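Local coordinates for invasion protein InvA (Salmonella enterica subsp. enterica serovar Typhimurium, PDB 3LW9) that takes part in bacterial invasion of the intestinal epithelium as an inner-membrane component of type III secretion, the present fragment being part of its cytoplasmic domain, at residues 49-54 against 68-73. The protein carries 2 engineered substitutions. Residues are numbered along the deposited sequence; the frame is centred on the assembly and turned at random.
Sequences LDDNSI and VYFDLM
Asn52 joins two beta turns in this part of the InvA cytoplasmic domain: a type II turn, Asp50 to Ser53, leading into strand 53-58, and a type I turn, Tyr69 to Leu72, on the link between the two sheets. The pair illustrates how one asparagine can bind a linker through both backbone and side chain. Its backbone O accepts a hydrogen bond from Val68 N at 2.9 Å, just past the end of the pairing between strands 53-58 and 61-67. Its side-chain OD1 accepts one from Phe70 N at 3.2 Å, the donor tilted 29° from the amide plane, and another from a water that in turn accepts from Asp71 N. With CG beside the backbone N (chi1 -56°), the amide reaches the Tyr69 ring obliquely, ND2 3.5 Å from CD1 and the planes 44° apart.

Charge gathers on Arg13, outside both segments, whose NH2 forms salt bridges with OD2 of Asp51 and OD2 of Asp71 and probably offsets the repulsion between the two carboxylates. A polar atom, Asp51 OD1, also lies near the Phe70 ring edge at CD2. Apolar contact centres on Phe70, which also touches Pro10: Ile54 places CD1 in the ring plane, 3.7 Å from CZ.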
ATOM      1  N   LEU A  49       5.602  13.814 -11.763  1.00 50.10           N
ATOM      2  CA  LEU A  49       5.725  12.785 -10.785  1.00 47.95           C
ATOM      3  C   LEU A  49       7.186  12.436 -10.605  1.00 47.73           C
ATOM      4  O   LEU A  49       7.859  11.993 -11.540  1.00 48.17           O
ATOM      5  CB  LEU A  49       4.939  11.555 -11.244  1.00 46.10           C
ATOM      6  CG  LEU A  49       4.490  10.634 -10.155  1.00 43.30           C
ATOM      7  CD1 LEU A  49       3.676  11.431  -9.121  1.00 41.60           C
ATOM      8  CD2 LEU A  49       3.694   9.476 -10.795  1.00 40.01           C
ATOM      9  N   ASP A  50       7.684  12.655  -9.399  1.00 47.72           N
ATOM     10  CA  ASP A  50       9.052  12.296  -9.082  1.00 47.63           C
ATOM     11  C   ASP A  50       9.246  10.803  -9.168  1.00 43.83           C
ATOM     12  O   ASP A  50       8.283  10.013  -9.235  1.00 41.92           O
ATOM     13  CB  ASP A  50       9.449  12.774  -7.681  1.00 48.86           C
ATOM     14  CG  ASP A  50       9.268  14.271  -7.497  1.00 55.08           C
ATOM     15  OD1 ASP A  50       8.644  14.928  -8.367  1.00 58.70           O
ATOM     16  OD2 ASP A  50       9.768  14.797  -6.478  1.00 61.51           O
ATOM     17  N   ASP A  51      10.508  10.415  -9.140  1.00 42.23           N
ATOM     18  CA  ASP A  51      10.839   9.037  -9.236  1.00 40.58           C
ATOM     19  C   ASP A  51      10.399   8.385  -7.917  1.00 38.52           C
ATOM     20  O   ASP A  51      10.199   9.049  -6.889  1.00 40.65           O
ATOM     21  CB  ASP A  51      12.324   8.835  -9.477  1.00 41.02           C
ATOM     22  CG  ASP A  51      12.642   7.451  -9.986  1.00 42.38           C
ATOM     23  OD1 ASP A  51      11.696   6.620 -10.163  1.00 46.27           O
ATOM     24  OD2 ASP A  51      13.843   7.154 -10.141  1.00 44.42           O
ATOM     25  N   ASN A  52      10.191   7.100  -7.962  1.00 36.33           N
ATOM     26  CA  ASN A  52       9.869   6.363  -6.737  1.00 34.26           C
ATOM     27  C   ASN A  52       8.484   6.691  -6.139  1.00 34.49           C
ATOM     28  O   ASN A  52       8.193   6.361  -4.994  1.00 33.02           O
ATOM     29  CB  ASN A  52      11.015   6.524  -5.718  1.00 34.89           C
ATOM     30  CG  ASN A  52      12.372   6.087  -6.285  1.00 33.94           C
ATOM     31  OD1 ASN A  52      12.534   5.005  -6.896  1.00 30.97           O
ATOM     32  ND2 ASN A  52      13.354   6.924  -6.092  1.00 33.45           N
ATOM     33  N   SER A  53       7.615   7.310  -6.947  1.00 35.61           N
ATOM     34  CA  SER A  53       6.266   7.696  -6.529  1.00 36.25           C
ATOM     35  C   SER A  53       5.267   7.102  -7.506  1.00 34.95           C
ATOM     36  O   SER A  53       5.538   7.099  -8.720  1.00 35.32           O
ATOM     37  CB  SER A  53       6.123   9.208  -6.490  1.00 38.19           C
ATOM     38  OG  SER A  53       7.116   9.813  -5.697  1.00 43.58           O
ATOM     39  N   ILE A  54       4.159   6.556  -6.978  1.00 33.47           N
ATOM     40  CA  ILE A  54       3.045   6.014  -7.756  1.00 33.36           C
ATOM     41  C   ILE A  54       1.716   6.557  -7.185  1.00 33.31           C
ATOM     42  O   ILE A  54       1.525   6.641  -5.945  1.00 32.61           O
ATOM     43  CB  ILE A  54       2.995   4.472  -7.712  1.00 33.76           C
ATOM     44  CG1 ILE A  54       4.305   3.841  -8.179  1.00 32.71           C
ATOM     45  CG2 ILE A  54       1.764   3.920  -8.517  1.00 32.76           C
ATOM     46  CD1 ILE A  54       4.231   3.197  -9.535  1.00 41.52           C
ATOM     47  N   VAL A  68       7.756   3.930  -3.481  1.00 29.56           N
ATOM     48  CA  VAL A  68       8.364   2.624  -3.681  1.00 29.91           C
ATOM     49  C   VAL A  68       9.663   2.919  -4.370  1.00 29.66           C
ATOM     50  O   VAL A  68       9.686   3.650  -5.377  1.00 30.25           O
ATOM     51  CB  VAL A  68       7.441   1.689  -4.498  1.00 31.27           C
ATOM     52  CG1 VAL A  68       8.254   0.634  -5.215  1.00 33.27           C
ATOM     53  CG2 VAL A  68       6.413   1.054  -3.575  1.00 32.89           C
ATOM     54  N   TYR A  69      10.770   2.409  -3.828  1.00 28.52           N
ATOM     55  CA  TYR A  69      12.067   2.658  -4.429  1.00 27.86           C
ATOM     56  C   TYR A  69      12.402   1.552  -5.415  1.00 27.98           C
ATOM     57  O   TYR A  69      12.897   0.462  -5.046  1.00 27.87           O
ATOM     58  CB  TYR A  69      13.179   2.779  -3.339  1.00 28.66           C
ATOM     59  CG  TYR A  69      13.073   4.060  -2.548  1.00 29.43           C
ATOM     60  CD1 TYR A  69      13.665   5.222  -3.019  1.00 34.14           C
ATOM     61  CD2 TYR A  69      12.366   4.130  -1.354  1.00 29.55           C
ATOM     62  CE1 TYR A  69      13.561   6.386  -2.355  1.00 33.28           C
ATOM     63  CE2 TYR A  69      12.247   5.340  -0.654  1.00 30.58           C
ATOM     64  CZ  TYR A  69      12.858   6.452  -1.177  1.00 35.52           C
ATOM     65  OH  TYR A  69      12.784   7.654  -0.551  1.00 40.27           O
ATOM     66  N   PHE A  70      12.173   1.862  -6.684  1.00 28.89           N
ATOM     67  CA  PHE A  70      12.287   0.892  -7.748  1.00 28.58           C
ATOM     68  C   PHE A  70      13.618   0.209  -7.804  1.00 28.97           C
ATOM     69  O   PHE A  70      13.695  -0.948  -8.223  1.00 28.60           O
ATOM     70  CB  PHE A  70      11.975   1.564  -9.091  1.00 29.59           C
ATOM     71  CG  PHE A  70      10.562   1.984  -9.215  1.00 30.55           C
ATOM     72  CD1 PHE A  70       9.541   1.044  -9.353  1.00 33.79           C
ATOM     73  CD2 PHE A  70      10.230   3.337  -9.182  1.00 31.69           C
ATOM     74  CE1 PHE A  70       8.238   1.461  -9.451  1.00 35.01           C
ATOM     75  CE2 PHE A  70       8.924   3.743  -9.307  1.00 33.91           C
ATOM     76  CZ  PHE A  70       7.929   2.810  -9.422  1.00 32.22           C
ATOM     77  N   ASP A  71      14.696   0.888  -7.404  1.00 28.72           N
ATOM     78  CA  ASP A  71      15.976   0.222  -7.540  1.00 29.30           C
ATOM     79  C   ASP A  71      16.437  -0.425  -6.233  1.00 27.94           C
ATOM     80  O   ASP A  71      17.481  -1.028  -6.191  1.00 29.28           O
ATOM     81  CB  ASP A  71      17.018   1.179  -8.060  1.00 30.90           C
ATOM     82  CG  ASP A  71      16.660   1.734  -9.428  1.00 35.45           C
ATOM     83  OD1 ASP A  71      16.083   0.971 -10.220  1.00 33.97           O
ATOM     84  OD2 ASP A  71      16.977   2.917  -9.706  1.00 37.14           O
ATOM     85  N   LEU A  72      15.619  -0.343  -5.196  1.00 37.00           N
ATOM     86  CA  LEU A  72      16.005  -0.848  -3.878  1.00 34.00           C
ATOM     87  C   LEU A  72      15.138  -2.046  -3.479  1.00 33.73           C
ATOM     88  O   LEU A  72      14.270  -2.460  -4.224  1.00 35.12           O
ATOM     89  CB  LEU A  72      15.870   0.275  -2.861  1.00 29.99           C
ATOM     90  CG  LEU A  72      16.741   1.518  -3.106  1.00 31.80           C
ATOM     91  CD1 LEU A  72      16.562   2.461  -1.900  1.00 31.55           C
ATOM     92  CD2 LEU A  72      18.298   1.260  -3.265  1.00 31.15           C
HETATM   93  N   MSE A  73      15.412  -2.574  -2.295  1.00 31.96           N
HETATM   94  CA  MSE A  73      14.669  -3.682  -1.692  1.00 33.53           C
HETATM   95  C   MSE A  73      14.165  -3.267  -0.337  1.00 29.45           C
HETATM   96  O   MSE A  73      14.908  -2.657   0.472  1.00 28.87           O
HETATM   97  CB  MSE A  73      15.566  -4.908  -1.480  1.00 35.62           C
HETATM   98  CG  MSE A  73      16.418  -5.300  -2.640  1.00 42.64           C
HETATM   99 SE   MSE A  73      15.360  -6.329  -3.852  1.00 59.52          SE
HETATM  100  CE  MSE A  73      14.896  -7.868  -2.724  1.00 49.07           C
TER
HETATM  101  O   HOH W   1      14.862   3.546  -6.422  1.00 18.98           O